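Local atomic coordinates of fructose-like phosphotransferase enzyme IIB component 3 (Escherichia coli K12, PDB entry 4TN5), a protein that probably relays a phosphoryl group from its EIIA partner to an incoming fructose-like sugar as the EIIC component carries that sugar across the membrane. Residues A2-A6 and D53-A57; C77-Q81 and A97-L102; R89-V94 and H109-E113. All coordinates share one frame; numbering follows the deposited sequence.

Contact 1: A2-A6 and D53-A57; sequences AYLVA and DIRRA
Y3 of strand 3-9 passes A57, where the chain leaves helix 51-56, with their CA atoms 5.2 Å apart, the closest pair of CA atoms across the contact. With CG anti to the backbone N (chi1 -180°), the Y3 ring is set alongside the backbone of D53, with one face against the guanidinium of R56. The guanidinium lies flat on that face, the planes only 4° apart and the centres 4.2 Å apart. This is an off-centre cation-pi stack: NH1 of R56 sits above the rim, 3.6 Å from Y3 CD2, and NH2 is over the CZ and CE2 end. A salt bridge from R56 NH2 to D53 OD1 (3.2 Å) restrains the turn of the guanidinium; the oxygen is met on its anti side, well out of the carboxylate plane. At the ring's edge, CE2 of Y3 comes 3.4 Å from the carbonyl O of D53, while the Y3 hydroxyl passes the D53 carboxylate and is hydrogen-bonded to S36 OG. Deeper in, V5 CG1 packs on A57 CB at 3.7 Å and also touches the D53 carbonyl. Were Y3 replaced by alanine, the R56 guanidinium would probably lose the ring it lies on, and S36 OG its hydroxyl partner. L4, between Y3 and V5, turns to the other face of the sheet and meets C28 of helix 18-30. Such alternation along a central strand, with helices on both faces, is the layered alpha/beta architecture of the PTS IIB fold.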
# COMPACT_ATOMS: atom_id res chain seq x y z
N ALA A 2 -16.79 3.61 13.90
CA ALA A 2 -15.97 3.31 12.73
C ALA A 2 -16.38 1.95 12.17
O ALA A 2 -16.83 1.07 12.91
CB ALA A 2 -14.50 3.32 13.10
N TYR A 3 -16.22 1.77 10.86
CA TYR A 3 -16.66 0.54 10.21
C TYR A 3 -15.53 -0.17 9.46
O TYR A 3 -14.90 0.39 8.57
CB TYR A 3 -17.83 0.82 9.27
CG TYR A 3 -18.34 -0.41 8.57
CD1 TYR A 3 -18.79 -1.51 9.29
CD2 TYR A 3 -18.39 -0.48 7.18
CE1 TYR A 3 -19.25 -2.64 8.65
CE2 TYR A 3 -18.85 -1.60 6.53
CZ TYR A 3 -19.28 -2.68 7.27
OH TYR A 3 -19.75 -3.81 6.63
N LEU A 4 -15.31 -1.43 9.84
CA LEU A 4 -14.21 -2.22 9.30
C LEU A 4 -14.73 -3.41 8.50
O LEU A 4 -15.67 -4.08 8.91
CB LEU A 4 -13.35 -2.74 10.47
CG LEU A 4 -12.20 -3.71 10.19
CD1 LEU A 4 -10.91 -2.96 9.89
CD2 LEU A 4 -12.01 -4.65 11.37
N VAL A 5 -14.13 -3.66 7.34
CA VAL A 5 -14.39 -4.90 6.61
C VAL A 5 -13.14 -5.76 6.67
O VAL A 5 -12.03 -5.25 6.71
CB VAL A 5 -14.82 -4.66 5.15
CG1 VAL A 5 -16.15 -3.93 5.09
CG2 VAL A 5 -13.75 -3.89 4.39
N ALA A 6 -13.33 -7.08 6.69
CA ALA A 6 -12.19 -7.97 6.87
C ALA A 6 -12.28 -9.24 6.05
O ALA A 6 -13.37 -9.73 5.75
CB ALA A 6 -12.03 -8.31 8.34
N ASP A 53 -20.51 -2.25 1.20
CA ASP A 53 -19.86 -2.39 2.49
C ASP A 53 -18.40 -1.97 2.39
O ASP A 53 -17.88 -1.29 3.27
CB ASP A 53 -19.91 -3.85 2.95
CG ASP A 53 -21.27 -4.26 3.47
OD1 ASP A 53 -22.04 -3.38 3.91
OD2 ASP A 53 -21.58 -5.47 3.42
N ILE A 54 -17.74 -2.40 1.32
CA ILE A 54 -16.33 -2.13 1.11
C ILE A 54 -16.09 -0.65 0.79
O ILE A 54 -15.07 -0.07 1.18
CB ILE A 54 -15.76 -3.01 -0.03
CG1 ILE A 54 -15.94 -4.49 0.31
CG2 ILE A 54 -14.29 -2.71 -0.28
CD1 ILE A 54 -15.38 -5.43 -0.74
N ARG A 55 -17.04 -0.05 0.09
CA ARG A 55 -16.92 1.34 -0.35
C ARG A 55 -17.29 2.35 0.74
O ARG A 55 -16.96 3.53 0.65
CB ARG A 55 -17.75 1.55 -1.63
CG ARG A 55 -17.28 0.81 -2.88
CD ARG A 55 -18.14 1.16 -4.09
NE ARG A 55 -17.72 0.43 -5.28
CZ ARG A 55 -16.72 0.81 -6.07
NH1 ARG A 55 -16.03 1.92 -5.81
NH2 ARG A 55 -16.40 0.08 -7.14
N ARG A 56 -17.96 1.88 1.79
CA ARG A 56 -18.31 2.76 2.90
C ARG A 56 -17.52 2.39 4.16
O ARG A 56 -17.68 3.03 5.20
CB ARG A 56 -19.80 2.72 3.19
CG ARG A 56 -20.25 1.45 3.88
CD ARG A 56 -21.75 1.41 4.04
NE ARG A 56 -22.18 0.14 4.61
CZ ARG A 56 -22.17 -0.13 5.91
NH1 ARG A 56 -21.76 0.78 6.77
NH2 ARG A 56 -22.57 -1.32 6.34
N ALA A 57 -16.69 1.36 4.05
CA ALA A 57 -15.81 0.99 5.15
C ALA A 57 -14.71 2.03 5.28
O ALA A 57 -14.21 2.55 4.28
CB ALA A 57 -15.21 -0.38 4.90

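Contact 2: C77-Q81 and A97-L102; sequences CRYVQ and AVRKVL
V80 of strand 79-82 faces helix 92-103 and meets three of its residues. Its CB lies 4.0 Å from V98 CG2. From there the side chain forks: CG1 of V80, anti to the backbone N (chi1 178°), meets A97 CB only loosely, at 4.3 Å, whereas CG2 enters between V98 and V101. V80 CG2 is 3.6 Å from V101 CG2 and equally near V98 CA, so one branch touches both a side chain and the helix backbone. The other branch of V101, CG1, packs against R78 CB at 3.5 Å, extending the apolar seam toward the start of the strand. Beyond CB, the extended R78 arm runs past the last part of the helix to a hydrogen bond from NH1 to the carbonyl O of A104; its modelled closeness to the V101 carbonyl is doubtful. The side chain of Y79 starts away from the helix, and its ring meets H109 near the bound nickel ion. The axes of the short strand and helix segments approach to 8.0 Å and run nearly antiparallel, at 152°. Helix 92-103 then leads into strand 108-111, parallel to and beside 79-82, completing a beta-alpha-beta crossover.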
# COMPACT_ATOMS: atom_id res chain seq x y z
N CYS A 77 -8.92 1.17 -0.96
CA CYS A 77 -9.26 1.23 0.45
C CYS A 77 -8.02 1.47 1.30
O CYS A 77 -6.93 1.05 0.95
CB CYS A 77 -9.94 -0.07 0.90
SG CYS A 77 -11.28 -0.63 -0.17
N ARG A 78 -8.21 2.17 2.42
CA ARG A 78 -7.21 2.15 3.47
C ARG A 78 -7.24 0.74 4.01
O ARG A 78 -8.31 0.25 4.36
CB ARG A 78 -7.60 3.11 4.59
CG ARG A 78 -7.70 4.57 4.20
CD ARG A 78 -8.28 5.36 5.36
NE ARG A 78 -8.11 6.79 5.20
CZ ARG A 78 -7.08 7.47 5.69
NH1 ARG A 78 -6.13 6.84 6.36
NH2 ARG A 78 -7.00 8.78 5.49
N TYR A 79 -6.09 0.08 4.08
CA TYR A 79 -6.09 -1.26 4.68
C TYR A 79 -4.78 -1.70 5.33
O TYR A 79 -3.70 -1.19 5.01
CB TYR A 79 -6.61 -2.32 3.70
CG TYR A 79 -5.69 -2.68 2.55
CD1 TYR A 79 -4.64 -3.57 2.73
CD2 TYR A 79 -5.91 -2.17 1.28
CE1 TYR A 79 -3.81 -3.92 1.68
CE2 TYR A 79 -5.08 -2.52 0.22
CZ TYR A 79 -4.04 -3.39 0.43
OH TYR A 79 -3.21 -3.73 -0.62
N VAL A 80 -4.91 -2.65 6.24
CA VAL A 80 -3.77 -3.31 6.86
C VAL A 80 -3.80 -4.77 6.44
O VAL A 80 -4.85 -5.42 6.52
CB VAL A 80 -3.84 -3.23 8.39
CG1 VAL A 80 -2.67 -3.97 9.02
CG2 VAL A 80 -3.87 -1.79 8.85
N GLN A 81 -2.67 -5.29 6.00
CA GLN A 81 -2.58 -6.70 5.62
C GLN A 81 -1.54 -7.43 6.44
O GLN A 81 -0.44 -6.92 6.67
CB GLN A 81 -2.28 -6.84 4.12
CG GLN A 81 -2.15 -8.29 3.67
CD GLN A 81 -2.13 -8.43 2.16
OE1 GLN A 81 -2.58 -7.55 1.43
NE2 GLN A 81 -1.60 -9.55 1.68
N ALA A 97 -2.31 -0.70 14.33
CA ALA A 97 -1.90 -0.42 12.97
C ALA A 97 -3.14 0.02 12.19
O ALA A 97 -3.11 1.00 11.45
CB ALA A 97 -1.28 -1.65 12.33
N VAL A 98 -4.23 -0.72 12.39
CA VAL A 98 -5.52 -0.40 11.79
C VAL A 98 -5.98 1.00 12.18
O VAL A 98 -6.54 1.73 11.37
CB VAL A 98 -6.60 -1.43 12.18
CG1 VAL A 98 -7.99 -0.94 11.81
CG2 VAL A 98 -6.33 -2.77 11.51
N ARG A 99 -5.72 1.39 13.43
CA ARG A 99 -6.22 2.66 13.93
C ARG A 99 -5.35 3.82 13.44
O ARG A 99 -5.81 4.96 13.34
CB ARG A 99 -6.34 2.63 15.45
CG ARG A 99 -7.47 3.50 16.00
CD ARG A 99 -7.70 3.25 17.49
NE ARG A 99 -8.94 3.86 17.97
CZ ARG A 99 -9.08 5.16 18.23
NH1 ARG A 99 -8.06 5.98 18.05
NH2 ARG A 99 -10.24 5.63 18.67
N LYS A 100 -4.09 3.53 13.13
CA LYS A 100 -3.23 4.50 12.45
C LYS A 100 -3.72 4.74 11.03
O LYS A 100 -3.99 5.88 10.64
CB LYS A 100 -1.77 4.04 12.42
CG LYS A 100 -1.10 3.90 13.78
CD LYS A 100 0.32 3.39 13.64
CE LYS A 100 1.34 4.37 14.21
NZ LYS A 100 2.12 3.77 15.34
N VAL A 101 -3.83 3.66 10.26
CA VAL A 101 -4.33 3.72 8.89
C VAL A 101 -5.69 4.42 8.84
O VAL A 101 -6.00 5.14 7.89
CB VAL A 101 -4.44 2.30 8.28
CG1 VAL A 101 -5.09 2.34 6.92
CG2 VAL A 101 -3.05 1.67 8.19
N LEU A 102 -6.49 4.20 9.88
CA LEU A 102 -7.75 4.91 10.05
C LEU A 102 -7.49 6.39 10.31
O LEU A 102 -8.14 7.26 9.72
CB LEU A 102 -8.51 4.30 11.23
CG LEU A 102 -9.91 4.81 11.57
CD1 LEU A 102 -10.81 4.78 10.35
CD2 LEU A 102 -10.51 3.98 12.69

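Contact 3: R89-V94 and H109-E113; sequences REPQRV and HLILE
E113, the C-terminal residue, places its side-chain carboxylate between R89 and R93, and each oxygen takes one arginine. R89 NH1 reaches OE1 of E113 at 2.7 Å, the oxygen lying near the guanidinium plane, although that plane and the carboxylate are turned 55° apart. R93 NH1 makes the second salt bridge, 3.1 Å to E113 OE2, with the two flat groups 66° apart. Neither arginine therefore meets the carboxylate as a coplanar, two-pronged pair. A bend at chi3 (35°) brings the R93 guanidinium against the glutamate chain, where NH1 of R93 comes as close as 3.0 Å to E113 CG, a tight approach. The three residues form a salt-bridge network at the surface; it ties the C-terminal tail after strand 108-111, outermost within this chain, to the end of helix 84-89 and the start of helix 92-103, within the beta-alpha-beta crossover that begins at strand 79-82. The two positive groups would probably stabilise the ionised form of the glutamate. Its terminal carboxylate has a separate partner, a weak hydrogen bond between OXT and S83 OG. L112 packs alongside: CD2 meets the edge of the R93 guanidinium 3.2 Å from NH2, and CD1 lies 4.0 Å from V94 CA. The L112 backbone pairs with Q81, while H109 and I111 pair antiparallel with a strand of the second subunit, continuing the sheet across the dimer interface.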
# COMPACT_ATOMS: atom_id res chain seq x y z
N ARG A 89 -0.74 -14.61 16.90
CA ARG A 89 0.25 -14.62 17.99
C ARG A 89 0.05 -13.36 18.80
O ARG A 89 -0.05 -13.41 20.02
CB ARG A 89 1.68 -14.79 17.51
CG ARG A 89 2.44 -13.56 17.05
CD ARG A 89 3.75 -14.10 16.54
NE ARG A 89 3.55 -14.91 15.33
CZ ARG A 89 3.55 -14.39 14.10
NH1 ARG A 89 3.77 -13.10 13.94
NH2 ARG A 89 3.38 -15.15 13.04
N GLU A 90 -0.02 -12.21 18.13
CA GLU A 90 -0.28 -10.97 18.82
C GLU A 90 -1.14 -9.98 18.04
O GLU A 90 -0.66 -9.30 17.13
CB GLU A 90 1.06 -10.33 19.20
CG GLU A 90 0.89 -9.13 20.13
CD GLU A 90 2.21 -8.54 20.59
OE1 GLU A 90 3.00 -8.12 19.73
OE2 GLU A 90 2.45 -8.52 21.81
N PRO A 91 -2.42 -9.88 18.43
CA PRO A 91 -3.40 -9.08 17.68
C PRO A 91 -3.44 -7.57 17.97
O PRO A 91 -3.96 -6.85 17.13
CB PRO A 91 -4.73 -9.75 18.06
CG PRO A 91 -4.42 -10.74 19.19
CD PRO A 91 -3.01 -10.50 19.62
N GLN A 92 -2.94 -7.09 19.11
CA GLN A 92 -3.11 -5.67 19.41
C GLN A 92 -2.23 -4.86 18.46
O GLN A 92 -2.57 -3.75 18.05
CB GLN A 92 -2.80 -5.31 20.86
CG GLN A 92 -2.59 -3.80 21.02
CD GLN A 92 -1.57 -3.37 22.05
OE1 GLN A 92 -1.85 -3.31 23.25
NE2 GLN A 92 -0.36 -3.06 21.58
N ARG A 93 -1.11 -5.45 18.10
CA ARG A 93 -0.26 -4.88 17.07
C ARG A 93 -1.06 -4.50 15.85
O ARG A 93 -0.88 -3.42 15.28
CB ARG A 93 0.78 -5.90 16.64
CG ARG A 93 1.95 -6.06 17.59
CD ARG A 93 3.16 -6.57 16.85
NE ARG A 93 3.21 -6.01 15.50
CZ ARG A 93 4.11 -6.31 14.56
NH1 ARG A 93 5.09 -7.16 14.79
NH2 ARG A 93 4.04 -5.73 13.38
N VAL A 94 -1.94 -5.41 15.45
CA VAL A 94 -2.72 -5.26 14.24
C VAL A 94 -3.74 -4.12 14.31
O VAL A 94 -3.78 -3.28 13.42
CB VAL A 94 -3.43 -6.57 13.88
CG1 VAL A 94 -4.21 -6.41 12.59
CG2 VAL A 94 -2.41 -7.70 13.76
N HIS A 109 -1.77 1.86 2.46
CA HIS A 109 -1.79 0.41 2.61
C HIS A 109 -0.67 0.05 3.56
O HIS A 109 0.44 0.56 3.44
CB HIS A 109 -1.55 -0.29 1.27
CG HIS A 109 -2.62 -0.04 0.25
ND1 HIS A 109 -2.54 -0.52 -1.04
CD2 HIS A 109 -3.80 0.62 0.33
CE1 HIS A 109 -3.62 -0.15 -1.71
NE2 HIS A 109 -4.40 0.54 -0.90
N LEU A 110 -0.95 -0.83 4.52
CA LEU A 110 0.07 -1.22 5.48
C LEU A 110 0.24 -2.73 5.50
O LEU A 110 -0.69 -3.47 5.82
CB LEU A 110 -0.29 -0.71 6.88
CG LEU A 110 0.84 -0.33 7.84
CD1 LEU A 110 0.27 0.28 9.11
CD2 LEU A 110 1.72 -1.53 8.19
N ILE A 111 1.43 -3.19 5.14
CA ILE A 111 1.74 -4.60 5.29
C ILE A 111 2.44 -4.79 6.60
O ILE A 111 3.47 -4.17 6.88
CB ILE A 111 2.59 -5.16 4.15
CG1 ILE A 111 1.67 -5.62 3.02
CG2 ILE A 111 3.43 -6.34 4.63
CD1 ILE A 111 2.35 -6.46 1.98
N LEU A 112 1.88 -5.67 7.43
CA LEU A 112 2.46 -5.96 8.74
C LEU A 112 2.93 -7.40 8.81
O LEU A 112 2.78 -8.17 7.86
CB LEU A 112 1.39 -5.82 9.83
CG LEU A 112 1.29 -4.46 10.51
CD1 LEU A 112 0.28 -4.50 11.65
CD2 LEU A 112 2.65 -4.01 11.02
N GLU A 113 3.52 -7.77 9.95
CA GLU A 113 4.02 -9.13 10.15
C GLU A 113 3.22 -10.19 9.40
O GLU A 113 1.98 -9.98 9.23
CB GLU A 113 4.11 -9.48 11.63
CG GLU A 113 5.35 -8.93 12.32
CD GLU A 113 5.84 -9.82 13.45
OE1 GLU A 113 5.11 -10.77 13.81
OE2 GLU A 113 6.94 -9.57 13.97
OXT GLU A 113 3.87 -11.23 9.01

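How the contacts relate
All three contacts reach the same sheet. Contact 1 touches contact 2 on both faces of it: I54 CG2 packs on C77 SG at 3.7 Å, and L4 CD1 meets V98 CG1 at 4.0 Å. Contacts 2 and 3 share helix 92-103 and draw on neighbouring strands, 79-82 and 108-111, joined by a probable hydrogen bond between Q81 N and L110 O (2.7 Å); their centres are about 10 Å apart. Contacts 1 and 3 do not touch, with centres about 18 Å apart. The nickel ion lies about 4 Å from the Y79 side chain of contact 2, but about 13 Å from that of L112. None of the contacts includes C10, the inferred phosphocysteine site, which follows the strand that contact 1 uses.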